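Side-chain contact in RidA family protein (Mycobacterium tuberculosis, PDB 3I7T), which is of unknown function but belongs to the YjgF/YER057c/UK114 (RidA) family and assembles as a homotrimer: residues Ala22-Gly26 / Pro27-Val31. Numbering follows the deposited sequence.
Sequences AVRIG and PLVVV
Val-23 O is gripped by two groups of the facing strand: Val-30 N donates to it at 2.9 Å, and the CA-H of Val-29 adds a weaker contact, CA to O 3.3 Å. Val-23 N returns a bond to Val-30 O, which makes Val-23 and Val-30 a hydrogen-bonded pair of an antiparallel beta hairpin. Nearer the bend, Ile-25 N reaches Leu-28 O at 3.1 Å, while the reverse bond from Leu-28 N is weak. Gly-26 and Pro-27 fill the corners of the type II' turn, with Gly-26 at the positive phi (55°) this turn requires.

Among the side chains, Arg-24 and Val-29 meet most closely, in a non-hydrogen-bonded pair. CG2 of Val-29 lies 3.7 Å from Arg-24 CB and also touches CG, the two side chains crossing at a slant. With CG anti to the backbone N (chi1 168°) and the chain extended on to NE, the Arg-24 side chain runs past Val-29 toward the bend, where NE makes a weak bond to Gly-26 O; NH1 makes a firmer one to Ala-59 O.

Ala-22, Val-29 and Val-31 pack against helix 41-58, whereas Val-23, Ile-25 and Val-30 face a neighbouring subunit of the trimer. Within the sheet, the hairpin is flanked by strand 4-7 beside 22-25 and strand 112-119 beside 28-35.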
ATOM      1  N   ALA A  22      -0.429   1.579 -15.437  1.00  5.98           N
ATOM      2  CA  ALA A  22       0.106   2.787 -14.814  1.00  5.25           C
ATOM      3  C   ALA A  22      -0.794   3.989 -15.074  1.00  5.41           C
ATOM      4  O   ALA A  22      -1.441   4.078 -16.124  1.00  4.85           O
ATOM      5  CB  ALA A  22       1.497   3.072 -15.311  1.00  5.56           C
ATOM      6  N   VAL A  23      -0.823   4.917 -14.122  1.00  5.29           N
ATOM      7  CA  VAL A  23      -1.524   6.177 -14.318  1.00  5.47           C
ATOM      8  C   VAL A  23      -0.608   7.305 -13.890  1.00  5.78           C
ATOM      9  O   VAL A  23       0.072   7.191 -12.869  1.00  5.71           O
ATOM     10  CB  VAL A  23      -2.851   6.212 -13.515  1.00  5.70           C
ATOM     11  CG1 VAL A  23      -3.564   7.569 -13.685  1.00  4.85           C
ATOM     12  CG2 VAL A  23      -3.746   5.090 -13.982  1.00  5.22           C
ATOM     13  N   ARG A  24      -0.575   8.373 -14.691  1.00  6.29           N
ATOM     14  CA  ARG A  24       0.176   9.594 -14.391  1.00  6.60           C
ATOM     15  C   ARG A  24      -0.771  10.817 -14.350  1.00  6.91           C
ATOM     16  O   ARG A  24      -1.570  10.999 -15.261  1.00  6.09           O
ATOM     17  CB  ARG A  24       1.285   9.814 -15.444  1.00  6.91           C
ATOM     18  CG  ARG A  24       1.943  11.216 -15.379  1.00  7.05           C
ATOM     19  CD  ARG A  24       3.060  11.401 -16.411  1.00 10.42           C
ATOM     20  NE  ARG A  24       3.897  12.578 -16.123  1.00 10.33           N
ATOM     21  CZ  ARG A  24       5.173  12.685 -16.483  1.00  9.61           C
ATOM     22  NH1 ARG A  24       5.767  11.692 -17.145  1.00  8.35           N
ATOM     23  NH2 ARG A  24       5.863  13.771 -16.171  1.00  9.33           N
ATOM     24  N   ILE A  25      -0.719  11.604 -13.273  1.00  7.15           N
ATOM     25  CA  ILE A  25      -1.313  12.951 -13.240  1.00  8.46           C
ATOM     26  C   ILE A  25      -0.354  13.845 -12.488  1.00  8.75           C
ATOM     27  O   ILE A  25       0.147  13.470 -11.446  1.00  9.10           O
ATOM     28  CB  ILE A  25      -2.647  13.064 -12.451  1.00  8.55           C
ATOM     29  CG1 ILE A  25      -3.242  11.711 -12.144  1.00  9.44           C
ATOM     30  CG2 ILE A  25      -3.612  14.094 -13.080  1.00  9.18           C
ATOM     31  CD1 ILE A  25      -2.748  11.215 -10.806  1.00 12.06           C
ATOM     32  N   GLY A  26      -0.109  15.044 -12.985  1.00  9.34           N
ATOM     33  CA  GLY A  26       0.985  15.812 -12.423  1.00 10.28           C
ATOM     34  C   GLY A  26       2.284  15.017 -12.459  1.00 10.93           C
ATOM     35  O   GLY A  26       2.588  14.322 -13.432  1.00 10.25           O
ATOM     36  N   PRO A  27       3.073  15.100 -11.385  1.00 12.16           N
ATOM     37  CA  PRO A  27       4.373  14.450 -11.464  1.00 12.92           C
ATOM     38  C   PRO A  27       4.276  13.022 -10.934  1.00 13.19           C
ATOM     39  O   PRO A  27       5.235  12.246 -11.046  1.00 14.08           O
ATOM     40  CB  PRO A  27       5.235  15.308 -10.533  1.00 13.18           C
ATOM     41  CG  PRO A  27       4.231  15.853  -9.483  1.00 12.88           C
ATOM     42  CD  PRO A  27       2.818  15.646 -10.040  1.00 12.58           C
ATOM     43  N   LEU A  28       3.119  12.687 -10.375  1.00 12.85           N
ATOM     44  CA  LEU A  28       2.856  11.340  -9.874  1.00 11.94           C
ATOM     45  C   LEU A  28       2.620  10.305 -10.972  1.00 10.52           C
ATOM     46  O   LEU A  28       1.824  10.533 -11.885  1.00 10.13           O
ATOM     47  CB  LEU A  28       1.618  11.367  -8.985  1.00 12.66           C
ATOM     48  CG  LEU A  28       1.348  10.067  -8.239  1.00 14.77           C
ATOM     49  CD1 LEU A  28       2.563   9.736  -7.351  1.00 16.46           C
ATOM     50  CD2 LEU A  28       0.055  10.157  -7.406  1.00 16.37           C
ATOM     51  N   VAL A  29       3.305   9.167 -10.854  1.00  9.19           N
ATOM     52  CA  VAL A  29       2.987   7.957 -11.628  1.00  7.44           C
ATOM     53  C   VAL A  29       2.813   6.793 -10.647  1.00  6.99           C
ATOM     54  O   VAL A  29       3.728   6.486  -9.863  1.00  6.72           O
ATOM     55  CB  VAL A  29       4.077   7.625 -12.650  1.00  7.92           C
ATOM     56  CG1 VAL A  29       3.711   6.394 -13.444  1.00  5.95           C
ATOM     57  CG2 VAL A  29       4.293   8.815 -13.602  1.00  8.34           C
ATOM     58  N   VAL A  30       1.631   6.179 -10.651  1.00  5.36           N
ATOM     59  CA  VAL A  30       1.430   4.939  -9.895  1.00  4.08           C
ATOM     60  C   VAL A  30       1.360   3.720 -10.813  1.00  4.32           C
ATOM     61  O   VAL A  30       0.818   3.782 -11.913  1.00  4.14           O
ATOM     62  CB  VAL A  30       0.175   5.003  -8.990  1.00  4.11           C
ATOM     63  CG1 VAL A  30       0.354   6.096  -7.965  1.00  2.41           C
ATOM     64  CG2 VAL A  30      -1.067   5.241  -9.812  1.00  3.27           C
ATOM     65  N   VAL A  31       1.939   2.620 -10.354  1.00  4.31           N
ATOM     66  CA  VAL A  31       1.989   1.389 -11.108  1.00  4.97           C
ATOM     67  C   VAL A  31       1.237   0.287 -10.346  1.00  5.11           C
ATOM     68  O   VAL A  31       1.377   0.133  -9.116  1.00  4.78           O
ATOM     69  CB  VAL A  31       3.463   0.996 -11.405  1.00  5.45           C
ATOM     70  CG1 VAL A  31       3.555  -0.235 -12.337  1.00  4.94           C
ATOM     71  CG2 VAL A  31       4.193   2.181 -12.047  1.00  5.62           C
TER